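Levansucrase (Bacillus subtilis, PDB 1OYG) belongs to the levansucrase/invertase family of carbohydrate-active enzymes and is built on a five-bladed beta-propeller. Local coordinates at residues I17-R22 and K254-K259; A72-Y77 and V171-S176. All blocks are in the same frame, centred on the assembly; numbering follows the deposited sequence.

Interaction 1 (I17-R22 and K254-K259)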
ATOM      1  N   ILE A  17     -15.925 -12.752  -3.592  1.00  4.05           N
ATOM      2  CA  ILE A  17     -15.116 -11.654  -3.071  1.00  4.05           C
ATOM      3  C   ILE A  17     -15.790 -10.315  -3.360  1.00  3.99           C
ATOM      4  O   ILE A  17     -16.756 -10.246  -4.121  1.00  3.92           O
ATOM      5  CB  ILE A  17     -13.678 -11.707  -3.656  1.00  4.00           C
ATOM      6  CG1 ILE A  17     -13.669 -11.444  -5.164  1.00  4.45           C
ATOM      7  CG2 ILE A  17     -13.049 -13.066  -3.359  1.00  4.47           C
ATOM      8  CD1 ILE A  17     -12.288 -11.206  -5.728  1.00  5.01           C
ATOM      9  N   SER A  18     -15.286  -9.259  -2.733  1.00  4.05           N
ATOM     10  CA  SER A  18     -15.799  -7.913  -2.961  1.00  4.24           C
ATOM     11  C   SER A  18     -15.154  -7.303  -4.196  1.00  4.12           C
ATOM     12  O   SER A  18     -14.120  -7.778  -4.666  1.00  4.12           O
ATOM     13  CB  SER A  18     -15.536  -7.029  -1.748  1.00  4.36           C
ATOM     14  OG  SER A  18     -16.142  -7.591  -0.598  1.00  5.93           O
ATOM     15  N   HIS A  19     -15.767  -6.238  -4.703  1.00  4.17           N
ATOM     16  CA  HIS A  19     -15.332  -5.609  -5.947  1.00  4.18           C
ATOM     17  C   HIS A  19     -15.431  -4.087  -5.895  1.00  4.12           C
ATOM     18  O   HIS A  19     -16.394  -3.519  -5.370  1.00  4.62           O
ATOM     19  CB  HIS A  19     -16.148  -6.145  -7.123  1.00  4.17           C
ATOM     20  CG  HIS A  19     -16.027  -7.623  -7.294  1.00  4.31           C
ATOM     21  ND1 HIS A  19     -14.958  -8.210  -7.935  1.00  4.40           N
ATOM     22  CD2 HIS A  19     -16.810  -8.639  -6.861  1.00  4.32           C
ATOM     23  CE1 HIS A  19     -15.096  -9.524  -7.902  1.00  4.58           C
ATOM     24  NE2 HIS A  19     -16.214  -9.809  -7.258  1.00  4.68           N
ATOM     25  N   ILE A  20     -14.411  -3.442  -6.448  1.00  3.95           N
ATOM     26  CA  ILE A  20     -14.414  -2.013  -6.692  1.00  3.93           C
ATOM     27  C   ILE A  20     -15.099  -1.857  -8.040  1.00  3.83           C
ATOM     28  O   ILE A  20     -14.517  -2.186  -9.072  1.00  4.25           O
ATOM     29  CB  ILE A  20     -12.968  -1.479  -6.708  1.00  3.93           C
ATOM     30  CG1 ILE A  20     -12.318  -1.737  -5.342  1.00  3.97           C
ATOM     31  CG2 ILE A  20     -12.933   0.012  -7.072  1.00  3.42           C
ATOM     32  CD1 ILE A  20     -10.885  -1.235  -5.199  1.00  4.12           C
ATOM     33  N   THR A  21     -16.348  -1.397  -8.029  1.00  3.93           N
ATOM     34  CA  THR A  21     -17.183  -1.417  -9.227  1.00  3.90           C
ATOM     35  C   THR A  21     -17.112  -0.117 -10.000  1.00  3.73           C
ATOM     36  O   THR A  21     -16.825   0.941  -9.446  1.00  3.87           O
ATOM     37  CB  THR A  21     -18.658  -1.704  -8.885  1.00  4.12           C
ATOM     38  OG1 THR A  21     -19.210  -0.615  -8.136  1.00  4.30           O
ATOM     39  CG2 THR A  21     -18.803  -2.922  -7.982  1.00  4.59           C
ATOM     40  N   ARG A  22     -17.426  -0.202 -11.286  1.00  3.56           N
ATOM     41  CA  ARG A  22     -17.405   0.965 -12.148  1.00  3.47           C
ATOM     42  C   ARG A  22     -18.439   1.988 -11.699  1.00  3.75           C
ATOM     43  O   ARG A  22     -18.188   3.187 -11.756  1.00  3.62           O
ATOM     44  CB  ARG A  22     -17.665   0.556 -13.595  1.00  3.29           C
ATOM     45  CG  ARG A  22     -16.610  -0.383 -14.164  1.00  2.79           C
ATOM     46  CD  ARG A  22     -16.702  -0.571 -15.656  1.00  3.04           C
ATOM     47  NE  ARG A  22     -16.294   0.626 -16.386  1.00  2.85           N
ATOM     48  CZ  ARG A  22     -15.033   0.972 -16.619  1.00  2.84           C
ATOM     49  NH1 ARG A  22     -14.029   0.210 -16.211  1.00  2.84           N
ATOM     50  NH2 ARG A  22     -14.774   2.088 -17.287  1.00  3.81           N
ATOM     51  N   LYS A 254     -20.909  -8.665 -15.033  1.00  2.93           N
ATOM     52  CA  LYS A 254     -21.699  -7.609 -14.405  1.00  3.03           C
ATOM     53  C   LYS A 254     -21.245  -7.266 -12.986  1.00  2.90           C
ATOM     54  O   LYS A 254     -21.489  -6.162 -12.519  1.00  2.96           O
ATOM     55  CB  LYS A 254     -23.179  -8.001 -14.373  1.00  3.26           C
ATOM     56  CG  LYS A 254     -23.823  -8.108 -15.743  1.00  3.78           C
ATOM     57  CD  LYS A 254     -25.321  -8.357 -15.652  1.00  5.15           C
ATOM     58  CE  LYS A 254     -25.899  -8.709 -17.011  1.00  5.91           C
ATOM     59  NZ  LYS A 254     -27.373  -8.926 -16.964  1.00  6.49           N
ATOM     60  N   ALA A 255     -20.592  -8.205 -12.305  1.00  2.82           N
ATOM     61  CA  ALA A 255     -20.096  -7.976 -10.944  1.00  2.82           C
ATOM     62  C   ALA A 255     -19.108  -6.811 -10.862  1.00  2.69           C
ATOM     63  O   ALA A 255     -18.955  -6.195  -9.812  1.00  3.32           O
ATOM     64  CB  ALA A 255     -19.450  -9.242 -10.389  1.00  2.92           C
ATOM     65  N   TYR A 256     -18.434  -6.519 -11.970  1.00  2.71           N
ATOM     66  CA  TYR A 256     -17.448  -5.444 -12.010  1.00  2.36           C
ATOM     67  C   TYR A 256     -18.071  -4.080 -12.275  1.00  2.45           C
ATOM     68  O   TYR A 256     -17.394  -3.069 -12.168  1.00  2.35           O
ATOM     69  CB  TYR A 256     -16.399  -5.746 -13.081  1.00  2.07           C
ATOM     70  CG  TYR A 256     -15.709  -7.088 -12.920  1.00  2.00           C
ATOM     71  CD1 TYR A 256     -15.517  -7.663 -11.663  1.00  2.00           C
ATOM     72  CD2 TYR A 256     -15.243  -7.780 -14.030  1.00  2.00           C
ATOM     73  CE1 TYR A 256     -14.880  -8.886 -11.523  1.00  2.00           C
ATOM     74  CE2 TYR A 256     -14.607  -9.008 -13.898  1.00  2.00           C
ATOM     75  CZ  TYR A 256     -14.429  -9.552 -12.642  1.00  2.00           C
ATOM     76  OH  TYR A 256     -13.793 -10.759 -12.486  1.00  2.26           O
ATOM     77  N   TYR A 257     -19.354  -4.064 -12.616  1.00  2.51           N
ATOM     78  CA  TYR A 257     -20.073  -2.840 -12.956  1.00  2.75           C
ATOM     79  C   TYR A 257     -20.963  -2.361 -11.811  1.00  3.22           C
ATOM     80  O   TYR A 257     -20.955  -1.182 -11.465  1.00  3.36           O
ATOM     81  CB  TYR A 257     -20.912  -3.076 -14.211  1.00  2.58           C
ATOM     82  CG  TYR A 257     -20.083  -3.258 -15.465  1.00  2.23           C
ATOM     83  CD1 TYR A 257     -19.972  -2.236 -16.398  1.00  2.53           C
ATOM     84  CD2 TYR A 257     -19.406  -4.451 -15.715  1.00  2.03           C
ATOM     85  CE1 TYR A 257     -19.212  -2.393 -17.552  1.00  2.78           C
ATOM     86  CE2 TYR A 257     -18.648  -4.619 -16.869  1.00  2.73           C
ATOM     87  CZ  TYR A 257     -18.559  -3.581 -17.783  1.00  2.50           C
ATOM     88  OH  TYR A 257     -17.811  -3.728 -18.933  1.00  3.44           O
ATOM     89  N   GLY A 258     -21.731  -3.276 -11.230  1.00  3.73           N
ATOM     90  CA  GLY A 258     -22.674  -2.937 -10.178  1.00  4.30           C
ATOM     91  C   GLY A 258     -23.887  -2.184 -10.692  1.00  4.67           C
ATOM     92  O   GLY A 258     -24.109  -2.095 -11.900  1.00  4.96           O
ATOM     93  N   LYS A 259     -24.669  -1.653  -9.752  1.00  5.23           N
ATOM     94  CA  LYS A 259     -25.890  -0.872 -10.007  1.00  5.43           C
ATOM     95  C   LYS A 259     -27.072  -1.672 -10.564  1.00  5.28           C
ATOM     96  O   LYS A 259     -28.056  -1.885  -9.861  1.00  5.86           O
ATOM     97  CB  LYS A 259     -25.606   0.347 -10.900  1.00  5.74           C
ATOM     98  CG  LYS A 259     -26.785   1.329 -11.067  1.00  6.73           C
ATOM     99  CD  LYS A 259     -27.369   1.805  -9.733  1.00  7.87           C
ATOM    100  CE  LYS A 259     -28.417   2.885  -9.936  1.00  8.99           C
ATOM    101  NZ  LYS A 259     -28.826   3.513  -8.650  1.00 10.22           N
TER

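Interaction 2 (A72-Y77 and V171-S176)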
ATOM      1  N   ALA A  72       4.253   0.716  17.611  1.00  2.79           N
ATOM      2  CA  ALA A  72       5.034   0.004  18.614  1.00  2.78           C
ATOM      3  C   ALA A  72       6.013   0.926  19.328  1.00  2.88           C
ATOM      4  O   ALA A  72       6.433   1.954  18.796  1.00  2.79           O
ATOM      5  CB  ALA A  72       5.787  -1.145  17.969  1.00  2.88           C
ATOM      6  N   ASN A  73       6.368   0.532  20.544  1.00  2.88           N
ATOM      7  CA  ASN A  73       7.416   1.181  21.313  1.00  3.00           C
ATOM      8  C   ASN A  73       8.545   0.174  21.499  1.00  2.84           C
ATOM      9  O   ASN A  73       8.414  -0.790  22.263  1.00  3.07           O
ATOM     10  CB  ASN A  73       6.868   1.650  22.662  1.00  2.81           C
ATOM     11  CG  ASN A  73       7.853   2.507  23.423  1.00  3.21           C
ATOM     12  OD1 ASN A  73       9.055   2.279  23.354  1.00  2.73           O
ATOM     13  ND2 ASN A  73       7.352   3.497  24.153  1.00  2.59           N
ATOM     14  N   TYR A  74       9.632   0.385  20.761  1.00  2.73           N
ATOM     15  CA  TYR A  74      10.809  -0.455  20.845  1.00  2.61           C
ATOM     16  C   TYR A  74      11.835   0.163  21.779  1.00  2.40           C
ATOM     17  O   TYR A  74      12.574   1.061  21.387  1.00  2.33           O
ATOM     18  CB  TYR A  74      11.435  -0.657  19.458  1.00  2.57           C
ATOM     19  CG  TYR A  74      12.528  -1.693  19.474  1.00  3.43           C
ATOM     20  CD1 TYR A  74      12.216  -3.047  19.443  1.00  3.84           C
ATOM     21  CD2 TYR A  74      13.866  -1.330  19.552  1.00  4.23           C
ATOM     22  CE1 TYR A  74      13.200  -4.016  19.471  1.00  4.50           C
ATOM     23  CE2 TYR A  74      14.866  -2.297  19.588  1.00  4.03           C
ATOM     24  CZ  TYR A  74      14.521  -3.641  19.549  1.00  4.81           C
ATOM     25  OH  TYR A  74      15.487  -4.621  19.576  1.00  6.77           O
ATOM     26  N   HIS A  75      11.869  -0.306  23.023  1.00  2.02           N
ATOM     27  CA  HIS A  75      12.876   0.121  23.997  1.00  2.00           C
ATOM     28  C   HIS A  75      12.957   1.643  24.143  1.00  2.00           C
ATOM     29  O   HIS A  75      14.037   2.208  24.312  1.00  2.00           O
ATOM     30  CB  HIS A  75      14.246  -0.474  23.639  1.00  2.18           C
ATOM     31  CG  HIS A  75      14.285  -1.966  23.725  1.00  2.85           C
ATOM     32  ND1 HIS A  75      14.921  -2.636  24.749  1.00  4.96           N
ATOM     33  CD2 HIS A  75      13.756  -2.920  22.924  1.00  4.13           C
ATOM     34  CE1 HIS A  75      14.785  -3.938  24.569  1.00  4.82           C
ATOM     35  NE2 HIS A  75      14.082  -4.137  23.471  1.00  4.47           N
ATOM     36  N   GLY A  76      11.796   2.289  24.107  1.00  2.00           N
ATOM     37  CA  GLY A  76      11.688   3.734  24.238  1.00  2.00           C
ATOM     38  C   GLY A  76      11.726   4.524  22.938  1.00  2.00           C
ATOM     39  O   GLY A  76      11.748   5.762  22.977  1.00  2.12           O
ATOM     40  N   TYR A  77      11.714   3.830  21.802  1.00  2.00           N
ATOM     41  CA  TYR A  77      11.801   4.461  20.484  1.00  2.00           C
ATOM     42  C   TYR A  77      10.627   4.099  19.576  1.00  2.12           C
ATOM     43  O   TYR A  77      10.090   3.001  19.652  1.00  2.00           O
ATOM     44  CB  TYR A  77      13.078   4.010  19.763  1.00  2.00           C
ATOM     45  CG  TYR A  77      14.368   4.404  20.432  1.00  2.12           C
ATOM     46  CD1 TYR A  77      14.952   5.639  20.172  1.00  3.07           C
ATOM     47  CD2 TYR A  77      15.018   3.540  21.312  1.00  2.52           C
ATOM     48  CE1 TYR A  77      16.146   6.008  20.769  1.00  3.06           C
ATOM     49  CE2 TYR A  77      16.214   3.903  21.921  1.00  3.16           C
ATOM     50  CZ  TYR A  77      16.771   5.139  21.646  1.00  3.32           C
ATOM     51  OH  TYR A  77      17.958   5.504  22.243  1.00  5.03           O
ATOM     52  N   VAL A 171      14.907  -8.304  12.111  1.00  2.13           N
ATOM     53  CA  VAL A 171      15.957  -7.295  12.168  1.00  2.40           C
ATOM     54  C   VAL A 171      16.455  -7.224  13.605  1.00  2.57           C
ATOM     55  O   VAL A 171      15.693  -6.896  14.514  1.00  2.57           O
ATOM     56  CB  VAL A 171      15.447  -5.906  11.722  1.00  2.58           C
ATOM     57  CG1 VAL A 171      16.621  -4.939  11.549  1.00  3.35           C
ATOM     58  CG2 VAL A 171      14.651  -6.013  10.427  1.00  2.58           C
ATOM     59  N   ASN A 172      17.723  -7.571  13.803  1.00  2.86           N
ATOM     60  CA  ASN A 172      18.348  -7.568  15.120  1.00  2.99           C
ATOM     61  C   ASN A 172      18.900  -6.187  15.419  1.00  3.44           C
ATOM     62  O   ASN A 172      19.749  -5.689  14.692  1.00  3.39           O
ATOM     63  CB  ASN A 172      19.449  -8.629  15.183  1.00  3.08           C
ATOM     64  CG  ASN A 172      18.901 -10.032  15.020  1.00  3.41           C
ATOM     65  OD1 ASN A 172      17.797 -10.327  15.475  1.00  4.27           O
ATOM     66  ND2 ASN A 172      19.656 -10.897  14.352  1.00  4.54           N
ATOM     67  N   VAL A 173      18.388  -5.569  16.479  1.00  4.05           N
ATOM     68  CA  VAL A 173      18.703  -4.184  16.816  1.00  4.71           C
ATOM     69  C   VAL A 173      19.030  -4.039  18.298  1.00  5.41           C
ATOM     70  O   VAL A 173      18.211  -4.383  19.155  1.00  6.60           O
ATOM     71  CB  VAL A 173      17.510  -3.258  16.472  1.00  4.62           C
ATOM     72  CG1 VAL A 173      17.794  -1.810  16.881  1.00  4.89           C
ATOM     73  CG2 VAL A 173      17.181  -3.340  14.988  1.00  4.47           C
ATOM     74  N   SER A 174      20.219  -3.519  18.591  1.00  5.54           N
ATOM     75  CA  SER A 174      20.618  -3.197  19.959  1.00  5.92           C
ATOM     76  C   SER A 174      20.157  -1.796  20.331  1.00  5.89           C
ATOM     77  O   SER A 174      20.255  -0.869  19.525  1.00  6.12           O
ATOM     78  CB  SER A 174      22.136  -3.273  20.104  1.00  5.93           C
ATOM     79  OG  SER A 174      22.592  -4.599  19.921  1.00  7.63           O
ATOM     80  N   ALA A 175      19.664  -1.648  21.557  1.00  6.01           N
ATOM     81  CA  ALA A 175      19.147  -0.375  22.043  1.00  6.12           C
ATOM     82  C   ALA A 175      19.949   0.129  23.235  1.00  6.26           C
ATOM     83  O   ALA A 175      20.272  -0.632  24.149  1.00  6.81           O
ATOM     84  CB  ALA A 175      17.684  -0.519  22.429  1.00  6.11           C
ATOM     85  N   SER A 176      20.266   1.417  23.207  1.00  6.55           N
ATOM     86  CA  SER A 176      20.875   2.103  24.338  1.00  6.83           C
ATOM     87  C   SER A 176      20.101   3.391  24.619  1.00  7.12           C
ATOM     88  O   SER A 176      19.106   3.681  23.951  1.00  6.61           O
ATOM     89  CB  SER A 176      22.346   2.401  24.045  1.00  7.08           C
ATOM     90  OG  SER A 176      22.483   3.433  23.085  1.00  8.02           O
TER

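Interaction 1 (I17-R22 and K254-K259)
Arg22 and Tyr256 are joined by a backbone hydrogen bond that seats the start of a short helix on a 3-10 turn. Thr21 is the N-cap of helix 22-26, which follows edge strand 18-19 of one propeller sheet, and residues 254-256 form the turn. Arg22 N donates to Tyr256 O over 3.0 Å, and the same oxygen receives a CA-H...O contact from Thr21 CA at 3.4 Å. The Thr21 hydroxyl reaches forward to Asp24 N in a weak capping bond.

The aromatic contact is an offset edge-to-face pair: the Tyr256 ring presents its edge to the His19 face, with centroids 5.4 Å apart and planes at 60°. His19 NE2 is held by Thr14 O, which helps fix the imidazole's rotation.

Aliphatic packing against a ring completes the contact. The Arg22 chain runs alongside Tyr257 and bends at chi3 (71°), carrying the guanidinium onward to a salt bridge with Glu267 and hydrogen bonds to Thr310 and Thr339. At the bend itself, CD of Arg22 forms a CH-pi contact over one face of the Tyr257 ring, 4.0 Å from the centroid and offset toward the CE1 rim.

Interaction 2 (A72-Y77 and V171-S176)
Tyr74 and Tyr77 reach from the 72-77 loop to two backbone carbonyls of the 171-176 segment, and these phenols make the close part of the contact. Tyr74 OH donates to Val173 O at 2.8 Å, approaching slightly out of the carbonyl plane. Its CG is anti to the backbone N (chi1 -171°), which carries the ring toward the strand and its OH to Val173 O. Tyr77 OH makes the matching bond to Ser176 O, at 2.7 Å and tilted 29° from that carbonyl's plane. Both tyrosines are buried, and a main-chain carbonyl satisfies each hydroxyl. Apolar contact accompanies the first bond, with Tyr74 CE2 lying 4.0 Å from Val173 CG1. Leu180 of strand 180-192 touches both tyrosines as well as Val173 and Ala175, while Phe143 meets the Tyr74 ring and Tyr99 packs edge-to-face with that of Tyr77.

The two tyrosines are the end residues of a type I' beta turn, hydrogen-bonded to each other through both backbone N-H groups. An Asx motif on its N-terminal flank braces the turn, Asn73 OD1 accepting from Gly76 N at 2.8 Å in the plane of the amide carbonyl. Facing the turn is the end of strand 163-175. Val173 and Ala175 point toward the turn, whereas Asn172 and Ser174 start out pointing away; their polar ends hydrogen-bond to Glu186 and Asn183 of strand 180-192.

The solvent side, at His75, is looser. This exposed residue meets the strand mainly through its CB, 3.6 Å from Ala175 CB, and its ring folds back over Tyr74, placing CD2 3.4 Å above the centre of the phenol face. Ser176, also exposed, engages through its carbonyl alone, while its OG reaches forward along its own chain and accepts from Ser179 N.

From the N terminus the chain passes first through 17-22, then 72-77, then 171-176, and only at 254-259 does it return to its starting region. Interaction 2 closes the shorter loop, with 93 residues between its segments, and lies wholly within the 231-residue loop of interaction 1; the two nest and do not cross. Their centres are about 44 Å apart, on opposite sides of the chain's centre. Interaction 1 ties the N-terminal region to the loop preceding helix 261-273, whereas interaction 2 joins the turn leading into strand 77-85 to the end of strand 163-175, which is not its neighbour in strand order.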